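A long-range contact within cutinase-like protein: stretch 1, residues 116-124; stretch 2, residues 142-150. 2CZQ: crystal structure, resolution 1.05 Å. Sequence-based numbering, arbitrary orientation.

Stretch 1 (116-124) NPDHKSGLT
Stretch 2 (142-150) SVAYQGSVP

What places Asp 118 at the centre of this contact? A type I turn from Asn 116 to His 119, closed by His 119 N to Asn 116 O at 3.1 Å, carries it; its own N donates to Asn 116 OD1 at 2.9 Å. Its phi/psi is -96/17. Asp 118 CA lies 4.1 Å from Val 143 CA, and Pro 117 CA lies 5.0 Å from Ser 142 CA.

How is the Asp 118 side chain held? Its CA-to-CB bond points sideways, but chi1 m (-61°) and chi2 -19° bring Asp 118 OD1 to 2.6 Å from Gln 146 NE2, a hydrogen bond donated by the amide. Beside it, Ser 142 N donates to Pro 117 O at 2.8 Å.

What does Val 143 contribute? It begins the helix 143-146 and, with chi1 p, packs CG2 3.4 Å from Asp 118 O. After the helix, Gly 147 adopts phi/psi 84/-170; its O, 3.2 Å from Asp 118 CB, is buried without a polar partner.

How does the contact continue past the helix? One water bridges the stretches, donating to Asp 118 O (2.8 Å) and accepting from Val 149 N (2.9 Å). At the end of the type II turn from Lys 120 to Leu 123, Leu 123 CD1 (chi1 m, chi2 t) packs 4.2 Å from Val 149 CB (chi1 t).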

ATOM      1  N   ASN A 116      -1.810  -8.606  -1.159  1.00  4.66           N
ATOM      2  CA  ASN A 116      -2.481  -8.021  -2.315  1.00  4.63           C
ATOM      3  C   ASN A 116      -3.214  -9.055  -3.169  1.00  4.58           C
ATOM      4  O   ASN A 116      -2.568  -9.897  -3.785  1.00  4.55           O
ATOM      5  CB  ASN A 116      -1.415  -7.323  -3.164  1.00  4.96           C
ATOM      6  CG  ASN A 116      -1.979  -6.621  -4.371  1.00  4.59           C
ATOM      7  OD1 ASN A 116      -3.189  -6.392  -4.484  1.00  5.11           O
ATOM      8  ND2 ASN A 116      -1.092  -6.257  -5.293  1.00  5.26           N
ATOM      9  N   PRO A 117      -4.546  -8.991  -3.262  1.00  4.39           N
ATOM     10  CA  PRO A 117      -5.273  -9.908  -4.149  1.00  4.76           C
ATOM     11  C   PRO A 117      -4.843  -9.751  -5.609  1.00  4.55           C
ATOM     12  O   PRO A 117      -4.999 -10.687  -6.393  1.00  4.93           O
ATOM     13  CB  PRO A 117      -6.733  -9.473  -3.988  1.00  5.38           C
ATOM     14  CG  PRO A 117      -6.787  -8.758  -2.675  1.00  5.37           C
ATOM     15  CD  PRO A 117      -5.464  -8.066  -2.571  1.00  4.73           C
ATOM     16  N   ASP A 118      -4.307  -8.583  -5.957  1.00  4.50           N
ATOM     17  CA  ASP A 118      -3.894  -8.288  -7.327  1.00  4.76           C
ATOM     18  C   ASP A 118      -2.409  -8.543  -7.567  1.00  4.81           C
ATOM     19  O   ASP A 118      -1.844  -8.059  -8.548  1.00  5.18           O
ATOM     20  CB  ASP A 118      -4.223  -6.838  -7.675  1.00  5.04           C
ATOM     21  CG  ASP A 118      -5.690  -6.544  -7.601  1.00  5.35           C
ATOM     22  OD1 ASP A 118      -6.494  -7.513  -7.636  1.00  5.46           O
ATOM     23  OD2 ASP A 118      -6.105  -5.370  -7.512  1.00  6.07           O
ATOM     24  N   HIS A 119      -1.781  -9.299  -6.677  1.00  4.82           N
ATOM     25  CA  HIS A 119      -0.368  -9.623  -6.796  1.00  4.95           C
ATOM     26  C   HIS A 119      -0.102 -10.291  -8.150  1.00  5.01           C
ATOM     27  O   HIS A 119      -0.817 -11.210  -8.545  1.00  5.29           O
ATOM     28  CB  HIS A 119       0.005 -10.517  -5.617  1.00  5.06           C
ATOM     29  CG  HIS A 119       1.459 -10.817  -5.505  1.00  5.33           C
ATOM     30  ND1 HIS A 119       2.311 -10.185  -4.626  1.00  7.07           N
ATOM     31  CD2 HIS A 119       2.207 -11.730  -6.163  1.00  5.04           C
ATOM     32  CE1 HIS A 119       3.522 -10.705  -4.754  1.00  5.20           C
ATOM     33  NE2 HIS A 119       3.484 -11.641  -5.681  1.00  7.41           N
ATOM     34  N   LYS A 120       0.919  -9.811  -8.856  1.00  5.28           N
ATOM     35  CA  LYS A 120       1.208 -10.280 -10.207  1.00  5.74           C
ATOM     36  C   LYS A 120       2.589 -10.900 -10.286  1.00  5.50           C
ATOM     37  O   LYS A 120       3.585 -10.248  -9.981  1.00  5.54           O
ATOM     38  CB  LYS A 120       1.104  -9.134 -11.216  1.00  6.20           C
ATOM     39  CG  LYS A 120       1.543  -9.540 -12.623  1.00  8.03           C
ATOM     40  CD  LYS A 120       1.419  -8.415 -13.630  1.00 11.00           C
ATOM     41  CE  LYS A 120       2.212  -8.699 -14.894  1.00 13.64           C
ATOM     42  NZ  LYS A 120       1.621  -9.811 -15.679  1.00 16.04           N
ATOM     43  N   SER A 121       2.632 -12.151 -10.733  1.00  5.86           N
ATOM     44  CA  SER A 121       3.872 -12.895 -10.824  1.00  6.15           C
ATOM     45  C   SER A 121       4.917 -12.158 -11.646  1.00  6.18           C
ATOM     46  O   SER A 121       4.645 -11.714 -12.764  1.00  6.92           O
ATOM     47  CB  SER A 121       3.602 -14.263 -11.441  1.00  6.60           C
ATOM     48  OG  SER A 121       4.796 -15.018 -11.495  1.00  7.47           O
ATOM     49  N   GLY A 122       6.110 -12.029 -11.072  1.00  6.08           N
ATOM     50  CA  GLY A 122       7.258 -11.511 -11.793  1.00  6.59           C
ATOM     51  C   GLY A 122       7.557 -10.034 -11.622  1.00  6.52           C
ATOM     52  O   GLY A 122       8.632  -9.595 -12.008  1.00  7.58           O
ATOM     53  N   LEU A 123       6.643  -9.250 -11.059  1.00  6.21           N
ATOM     54  CA  LEU A 123       6.933  -7.826 -10.899  1.00  6.31           C
ATOM     55  C   LEU A 123       8.047  -7.626  -9.886  1.00  6.02           C
ATOM     56  O   LEU A 123       8.047  -8.256  -8.827  1.00  6.30           O
ATOM     57  CB  LEU A 123       5.691  -7.050 -10.476  1.00  6.53           C
ATOM     58  CG  LEU A 123       4.514  -7.020 -11.449  1.00  6.86           C
ATOM     59  CD1 LEU A 123       3.451  -6.071 -10.931  1.00  7.42           C
ATOM     60  CD2 LEU A 123       4.948  -6.629 -12.860  1.00  7.40           C
ATOM     61  N   THR A 124       8.994  -6.745 -10.197  1.00  6.12           N
ATOM     62  CA  THR A 124      10.154  -6.582  -9.321  1.00  6.60           C
ATOM     63  C   THR A 124       9.886  -5.733  -8.078  1.00  6.04           C
ATOM     64  O   THR A 124      10.772  -5.585  -7.241  1.00  6.67           O
ATOM     65  CB  THR A 124      11.371  -6.059 -10.079  1.00  7.42           C
ATOM     66  OG1 THR A 124      11.006  -4.884 -10.807  1.00  8.75           O
ATOM     67  CG2 THR A 124      11.817  -7.069 -11.140  1.00  8.75           C
ATOM     68  N   SER A 142      -7.071 -12.354  -7.399  1.00  5.34           N
ATOM     69  CA  SER A 142      -7.884 -11.431  -8.184  1.00  5.39           C
ATOM     70  C   SER A 142      -7.192 -10.835  -9.400  1.00  5.16           C
ATOM     71  O   SER A 142      -7.836 -10.146 -10.187  1.00  5.44           O
ATOM     72  CB  SER A 142      -8.391 -10.285  -7.306  1.00  5.44           C
ATOM     73  OG  SER A 142      -9.186 -10.758  -6.238  1.00  5.78           O
ATOM     74  N   VAL A 143      -5.892 -11.061  -9.549  1.00  5.58           N
ATOM     75  CA  VAL A 143      -5.128 -10.376 -10.583  1.00  5.81           C
ATOM     76  C   VAL A 143      -5.673 -10.639 -11.992  1.00  5.85           C
ATOM     77  O   VAL A 143      -5.646  -9.745 -12.836  1.00  6.16           O
ATOM     78  CB  VAL A 143      -3.608 -10.676 -10.476  1.00  6.13           C
ATOM     79  CG1 VAL A 143      -3.288 -12.149 -10.768  1.00  6.63           C
ATOM     80  CG2 VAL A 143      -2.806  -9.744 -11.375  1.00  6.89           C
ATOM     81  N   ALA A 144      -6.179 -11.846 -12.242  1.00  6.22           N
ATOM     82  CA  ALA A 144      -6.649 -12.198 -13.580  1.00  7.23           C
ATOM     83  C   ALA A 144      -7.756 -11.277 -14.080  1.00  7.54           C
ATOM     84  O   ALA A 144      -7.771 -10.922 -15.260  1.00  8.86           O
ATOM     85  CB  ALA A 144      -7.087 -13.658 -13.637  1.00  7.85           C
ATOM     86  N   TYR A 145      -8.668 -10.875 -13.197  1.00  7.36           N
ATOM     87  CA  TYR A 145      -9.745  -9.986 -13.622  1.00  7.71           C
ATOM     88  C   TYR A 145      -9.537  -8.530 -13.239  1.00  7.21           C
ATOM     89  O   TYR A 145      -9.981  -7.648 -13.963  1.00  8.33           O
ATOM     90  CB  TYR A 145     -11.121 -10.469 -13.149  1.00  8.31           C
ATOM     91  CG  TYR A 145     -11.264 -10.554 -11.657  1.00  8.29           C
ATOM     92  CD1 TYR A 145     -11.635  -9.445 -10.904  1.00  8.78           C
ATOM     93  CD2 TYR A 145     -11.024 -11.747 -10.994  1.00  8.57           C
ATOM     94  CE1 TYR A 145     -11.756  -9.522  -9.520  1.00  8.75           C
ATOM     95  CE2 TYR A 145     -11.150 -11.840  -9.622  1.00  8.88           C
ATOM     96  CZ  TYR A 145     -11.508 -10.722  -8.888  1.00  8.57           C
ATOM     97  OH  TYR A 145     -11.623 -10.845  -7.525  1.00  9.31           O
ATOM     98  N   GLN A 146      -8.885  -8.274 -12.107  1.00  6.34           N
ATOM     99  CA  GLN A 146      -8.771  -6.915 -11.587  1.00  5.80           C
ATOM    100  C   GLN A 146      -7.520  -6.196 -12.092  1.00  5.91           C
ATOM    101  O   GLN A 146      -7.436  -4.965 -12.035  1.00  6.61           O
ATOM    102  CB  GLN A 146      -8.807  -6.958 -10.060  1.00  5.81           C
ATOM    103  CG  GLN A 146      -9.020  -5.627  -9.354  1.00  5.91           C
ATOM    104  CD  GLN A 146      -9.483  -5.808  -7.921  1.00  5.51           C
ATOM    105  OE1 GLN A 146     -10.295  -5.024  -7.417  1.00  7.54           O
ATOM    106  NE2 GLN A 146      -8.982  -6.838  -7.263  1.00  3.91           N
ATOM    107  N   GLY A 147      -6.559  -6.960 -12.604  1.00  5.99           N
ATOM    108  CA  GLY A 147      -5.316  -6.392 -13.078  1.00  6.15           C
ATOM    109  C   GLY A 147      -4.315  -6.184 -11.966  1.00  5.84           C
ATOM    110  O   GLY A 147      -4.505  -6.630 -10.833  1.00  6.99           O
ATOM    111  N   SER A 148      -3.245  -5.482 -12.312  1.00  6.26           N
ATOM    112  CA  SER A 148      -2.043  -5.432 -11.497  1.00  6.40           C
ATOM    113  C   SER A 148      -1.552  -4.000 -11.317  1.00  6.10           C
ATOM    114  O   SER A 148      -2.089  -3.060 -11.909  1.00  6.33           O
ATOM    115  CB  SER A 148      -0.953  -6.256 -12.180  1.00  7.18           C
ATOM    116  OG  SER A 148      -0.695  -5.750 -13.477  1.00  9.49           O
ATOM    117  N   VAL A 149      -0.525  -3.844 -10.487  1.00  6.29           N
ATOM    118  CA  VAL A 149       0.221  -2.594 -10.420  1.00  6.27           C
ATOM    119  C   VAL A 149       0.712  -2.278 -11.836  1.00  6.52           C
ATOM    120  O   VAL A 149       1.401  -3.104 -12.436  1.00  7.12           O
ATOM    121  CB  VAL A 149       1.437  -2.736  -9.471  1.00  6.22           C
ATOM    122  CG1 VAL A 149       2.325  -1.498  -9.523  1.00  6.85           C
ATOM    123  CG2 VAL A 149       0.987  -3.014  -8.042  1.00  6.65           C
ATOM    124  N   PRO A 150       0.353  -1.123 -12.400  1.00  6.57           N
ATOM    125  CA  PRO A 150       0.825  -0.794 -13.754  1.00  7.06           C
ATOM    126  C   PRO A 150       2.344  -0.690 -13.824  1.00  7.24           C
ATOM    127  O   PRO A 150       2.993  -0.292 -12.856  1.00  6.91           O
ATOM    128  CB  PRO A 150       0.175   0.561 -14.042  1.00  7.36           C
ATOM    129  CG  PRO A 150      -0.987   0.623 -13.109  1.00  7.26           C
ATOM    130  CD  PRO A 150      -0.533  -0.077 -11.853  1.00  6.58           C
TER
HETATM  131  O   HOH W   1       0.195  -6.206  -8.997  1.00  7.05           O